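Local coordinates for protein 2-methyl-aconitate isomerase (Shewanella oneidensis, PDB 5K87) that catalyses the cis-trans isomerisation of 2-methyl-aconitate in the 2-methylcitrate cycle, a route of propionate breakdown, at residues Met322-Ala335 and Val353-Ala366. The protein carries 1 engineered substitution. Numbering follows the deposited sequence.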
loop_
_atom_site.group_PDB
_atom_site.type_symbol
_atom_site.label_atom_id
_atom_site.label_comp_id
_atom_site.label_asym_id
_atom_site.label_seq_id
_atom_site.Cartn_x
_atom_site.Cartn_y
_atom_site.Cartn_z
ATOM N N MET A 322 1.164 -14.752 7.659
ATOM C CA MET A 322 0.029 -15.452 8.260
ATOM C C MET A 322 -0.760 -14.510 9.162
ATOM O O MET A 322 -0.179 -13.734 9.940
ATOM C CB MET A 322 0.465 -16.705 9.039
ATOM C CG MET A 322 -0.699 -17.563 9.532
ATOM S SD MET A 322 -1.816 -18.109 8.217
ATOM C CE MET A 322 -0.670 -19.021 7.189
ATOM N N MET A 323 -2.083 -14.554 9.048
ATOM C CA MET A 323 -2.932 -13.811 9.970
ATOM C C MET A 323 -2.687 -14.324 11.392
ATOM O O MET A 323 -2.534 -15.534 11.614
ATOM C CB MET A 323 -4.406 -13.982 9.599
ATOM C CG MET A 323 -4.766 -13.507 8.202
ATOM S SD MET A 323 -4.620 -14.799 6.941
ATOM C CE MET A 323 -6.078 -15.783 7.264
ATOM N N GLY A 324 -2.642 -13.420 12.362
ATOM C CA GLY A 324 -2.416 -13.827 13.737
ATOM C C GLY A 324 -3.526 -14.716 14.269
ATOM O O GLY A 324 -3.278 -15.672 15.025
ATOM N N THR A 325 -4.762 -14.412 13.881
ATOM C CA THR A 325 -5.887 -15.266 14.262
ATOM C C THR A 325 -5.746 -16.679 13.697
ATOM O O THR A 325 -5.990 -17.674 14.401
ATOM C CB THR A 325 -7.205 -14.686 13.779
ATOM O OG1 THR A 325 -7.088 -14.412 12.381
ATOM C CG2 THR A 325 -7.543 -13.403 14.537
ATOM N N ALA A 326 -5.350 -16.771 12.431
ATOM C CA ALA A 326 -5.151 -18.067 11.808
ATOM C C ALA A 326 -3.987 -18.798 12.460
ATOM O O ALA A 326 -4.018 -20.021 12.564
ATOM C CB ALA A 326 -4.923 -17.911 10.324
ATOM N N ALA A 327 -2.970 -18.069 12.913
ATOM C CA ALA A 327 -1.865 -18.685 13.633
ATOM C C ALA A 327 -2.361 -19.348 14.921
ATOM O O ALA A 327 -1.896 -20.429 15.278
ATOM C CB ALA A 327 -0.760 -17.669 13.922
ATOM N N VAL A 328 -3.293 -18.701 15.616
ATOM C CA VAL A 328 -3.934 -19.311 16.772
ATOM C C VAL A 328 -4.689 -20.584 16.373
ATOM O O VAL A 328 -4.595 -21.605 17.063
ATOM C CB VAL A 328 -4.880 -18.333 17.475
ATOM C CG1 VAL A 328 -5.724 -19.051 18.521
ATOM C CG2 VAL A 328 -4.074 -17.185 18.091
ATOM N N ALA A 329 -5.421 -20.541 15.265
ATOM C CA ALA A 329 -6.137 -21.719 14.796
ATOM C C ALA A 329 -5.167 -22.855 14.457
ATOM O O ALA A 329 -5.455 -24.027 14.735
ATOM C CB ALA A 329 -7.006 -21.368 13.587
ATOM N N ILE A 330 -4.028 -22.522 13.852
ATOM C CA ILE A 330 -3.003 -23.504 13.512
ATOM C C ILE A 330 -2.440 -24.151 14.772
ATOM O O ILE A 330 -2.364 -25.379 14.870
ATOM C CB ILE A 330 -1.857 -22.874 12.694
ATOM C CG1 ILE A 330 -2.358 -22.451 11.318
ATOM C CG2 ILE A 330 -0.684 -23.858 12.544
ATOM C CD1 ILE A 330 -1.450 -21.452 10.619
ATOM N N GLY A 331 -2.024 -23.330 15.729
ATOM C CA GLY A 331 -1.434 -23.855 16.951
ATOM C C GLY A 331 -2.420 -24.706 17.732
ATOM O O GLY A 331 -2.062 -25.765 18.272
ATOM N N THR A 332 -3.665 -24.247 17.809
ATOM C CA THR A 332 -4.715 -24.985 18.499
ATOM C C THR A 332 -5.007 -26.311 17.800
ATOM O O THR A 332 -5.054 -27.369 18.449
ATOM C CB THR A 332 -6.003 -24.138 18.614
ATOM O OG1 THR A 332 -5.708 -22.922 19.315
ATOM C CG2 THR A 332 -7.095 -24.899 19.352
ATOM N N ALA A 333 -5.193 -26.283 16.486
ATOM C CA ALA A 333 -5.472 -27.521 15.771
ATOM C C ALA A 333 -4.294 -28.480 15.871
ATOM O O ALA A 333 -4.477 -29.706 15.975
ATOM C CB ALA A 333 -5.805 -27.245 14.307
ATOM N N ALA A 334 -3.082 -27.943 15.813
ATOM C CA ALA A 334 -1.894 -28.783 15.879
ATOM C C ALA A 334 -1.802 -29.515 17.214
ATOM O O ALA A 334 -1.220 -30.605 17.284
ATOM C CB ALA A 334 -0.643 -27.972 15.645
ATOM N N ALA A 335 -2.374 -28.927 18.260
ATOM C CA ALA A 335 -2.324 -29.504 19.604
ATOM C C ALA A 335 -3.381 -30.587 19.832
ATOM O O ALA A 335 -3.375 -31.268 20.866
ATOM C CB ALA A 335 -2.478 -28.406 20.646
ATOM N N VAL A 353 4.029 -25.548 17.565
ATOM C CA VAL A 353 4.544 -25.827 16.235
ATOM C C VAL A 353 5.140 -24.571 15.644
ATOM O O VAL A 353 4.682 -23.452 15.920
ATOM C CB VAL A 353 3.465 -26.360 15.250
ATOM C CG1 VAL A 353 3.098 -27.809 15.567
ATOM C CG2 VAL A 353 2.235 -25.441 15.209
ATOM N N ARG A 354 6.166 -24.758 14.829
ATOM C CA ARG A 354 6.657 -23.703 13.968
ATOM C C ARG A 354 6.207 -24.061 12.573
ATOM O O ARG A 354 6.528 -25.141 12.067
ATOM C CB ARG A 354 8.184 -23.608 14.021
ATOM C CG ARG A 354 8.734 -22.437 13.225
ATOM C CD ARG A 354 10.242 -22.280 13.392
ATOM N NE ARG A 354 10.598 -21.741 14.700
ATOM C CZ ARG A 354 10.539 -20.450 15.013
ATOM N NH1 ARG A 354 10.134 -19.563 14.112
ATOM N NH2 ARG A 354 10.883 -20.046 16.231
ATOM N N PHE A 355 5.450 -23.174 11.942
ATOM C CA PHE A 355 4.987 -23.452 10.597
ATOM C C PHE A 355 5.616 -22.496 9.592
ATOM O O PHE A 355 5.991 -21.363 9.927
ATOM C CB PHE A 355 3.454 -23.447 10.512
ATOM C CG PHE A 355 2.821 -22.119 10.851
ATOM C CD1 PHE A 355 2.621 -21.154 9.869
ATOM C CD2 PHE A 355 2.419 -21.837 12.145
ATOM C CE1 PHE A 355 2.032 -19.930 10.181
ATOM C CE2 PHE A 355 1.832 -20.616 12.460
ATOM C CZ PHE A 355 1.639 -19.657 11.477
ATOM N N GLY A 356 5.734 -22.967 8.358
ATOM C CA GLY A 356 6.238 -22.150 7.279
ATOM C C GLY A 356 5.112 -21.539 6.470
ATOM O O GLY A 356 4.246 -22.245 5.956
ATOM N N HIS A 357 5.152 -20.214 6.357
ATOM C CA HIS A 357 4.212 -19.437 5.559
ATOM C C HIS A 357 5.004 -18.727 4.440
ATOM O O HIS A 357 6.218 -18.900 4.341
ATOM C CB HIS A 357 3.435 -18.464 6.464
ATOM C CG HIS A 357 4.294 -17.537 7.260
ATOM N ND1 HIS A 357 4.958 -16.460 6.705
ATOM C CD2 HIS A 357 4.571 -17.510 8.586
ATOM C CE1 HIS A 357 5.610 -15.818 7.658
ATOM N NE2 HIS A 357 5.393 -16.432 8.807
ATOM N N PRO A 358 4.337 -17.959 3.558
ATOM C CA PRO A 358 5.110 -17.421 2.430
ATOM C C PRO A 358 6.291 -16.530 2.800
ATOM O O PRO A 358 7.251 -16.485 2.037
ATOM C CB PRO A 358 4.054 -16.648 1.637
ATOM C CG PRO A 358 2.817 -17.438 1.868
ATOM C CD PRO A 358 2.891 -17.788 3.336
ATOM N N SER A 359 6.242 -15.861 3.946
ATOM C CA SER A 359 7.314 -14.940 4.324
ATOM C C SER A 359 8.374 -15.542 5.247
ATOM O O SER A 359 9.306 -14.839 5.638
ATOM C CB SER A 359 6.734 -13.679 4.981
ATOM O OG SER A 359 6.072 -12.866 4.027
ATOM N N GLY A 360 8.241 -16.821 5.593
ATOM C CA GLY A 360 9.161 -17.440 6.534
ATOM C C GLY A 360 8.422 -18.295 7.536
ATOM O O GLY A 360 7.515 -19.044 7.168
ATOM N N THR A 361 8.791 -18.196 8.804
ATOM C CA THR A 361 8.218 -19.103 9.792
ATOM C C THR A 361 7.584 -18.353 10.955
ATOM O O THR A 361 7.859 -17.173 11.169
ATOM C CB THR A 361 9.258 -20.107 10.333
ATOM O OG1 THR A 361 10.145 -19.436 11.231
ATOM C CG2 THR A 361 10.059 -20.721 9.200
ATOM N N LEU A 362 6.724 -19.047 11.692
ATOM C CA LEU A 362 6.065 -18.486 12.864
ATOM C C LEU A 362 5.854 -19.621 13.853
ATOM O O LEU A 362 5.313 -20.669 13.494
ATOM C CB LEU A 362 4.722 -17.856 12.463
ATOM C CG LEU A 362 3.977 -16.926 13.426
ATOM C CD1 LEU A 362 2.970 -16.096 12.637
ATOM C CD2 LEU A 362 3.277 -17.669 14.552
ATOM N N ARG A 363 6.294 -19.421 15.090
ATOM C CA ARG A 363 6.096 -20.400 16.157
ATOM C C ARG A 363 4.903 -20.001 17.016
ATOM O O ARG A 363 4.813 -18.865 17.502
ATOM C CB ARG A 363 7.340 -20.493 17.043
ATOM C CG ARG A 363 7.230 -21.552 18.124
ATOM C CD ARG A 363 8.433 -21.519 19.055
ATOM N NE ARG A 363 8.457 -22.659 19.970
ATOM C CZ ARG A 363 7.827 -22.694 21.141
ATOM N NH1 ARG A 363 7.909 -23.774 21.908
ATOM N NH2 ARG A 363 7.112 -21.651 21.545
ATOM N N VAL A 364 3.988 -20.938 17.209
ATOM C CA VAL A 364 2.823 -20.725 18.050
ATOM C C VAL A 364 2.705 -21.905 19.005
ATOM O O VAL A 364 2.875 -23.061 18.603
ATOM C CB VAL A 364 1.532 -20.545 17.204
ATOM C CG1 VAL A 364 1.350 -21.698 16.202
ATOM C CG2 VAL A 364 0.322 -20.396 18.101
ATOM N N GLY A 365 2.458 -21.616 20.272
ATOM C CA GLY A 365 2.262 -22.668 21.255
ATOM C C GLY A 365 0.817 -22.700 21.692
ATOM O O GLY A 365 0.211 -21.654 21.878
ATOM N N ALA A 366 0.248 -23.891 21.841
ATOM C CA ALA A 366 -1.112 -24.016 22.353
ATOM C C ALA A 366 -1.163 -25.125 23.382
ATOM O O ALA A 366 -0.717 -26.249 23.126
ATOM C CB ALA A 366 -2.096 -24.287 21.239
HETATM O O HOH W 1 0.545 -26.368 19.481
#
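I330 lays its CD1 methyl over one face of the F355 ring, 3.8 Å from the ring centroid and 14° off the normal, a CH-pi contact. Its CG2 branch reaches the same ring at CD2. M322 CB sits at the ring edge, and with CG anti to the backbone N (chi1 -173°) CG swings to 3.7 Å from F355 CE1, approaching obliquely. The CB of A327 sits near the ring plane, 4.0 Å from F355 CZ. Replacing F355 by an alanine is likely to open a gap between helix and hairpin, with I330 CD1 losing the face it lies on and M322 CG its neighbour.

Farther along, the helix comes close at G331, whose CA lies 3.6 Å from V364 CG1; a side chain here would run into V364 CG2. A366 CB presses on G331 O at 3.3 Å, and a water donates to that oxygen and accepts a weak bond from A366 N. A334 CB closes on V353 CG1 at 3.7 Å.

F355 is held by backbone pairing with L362 in the antiparallel hairpin, which reverses through a type I turn from H357 to G360. The helix N-terminus faces the substrate site: G324 N hydrogen-bonds a bound malonate, and M323, a probable proton donor/acceptor, is the N-cap. Strands 308-314, 225-230 and 374-391 also touch the helix, consistent with the central helix of a barrel-like domain in the diaminopimelate epimerase-like fold.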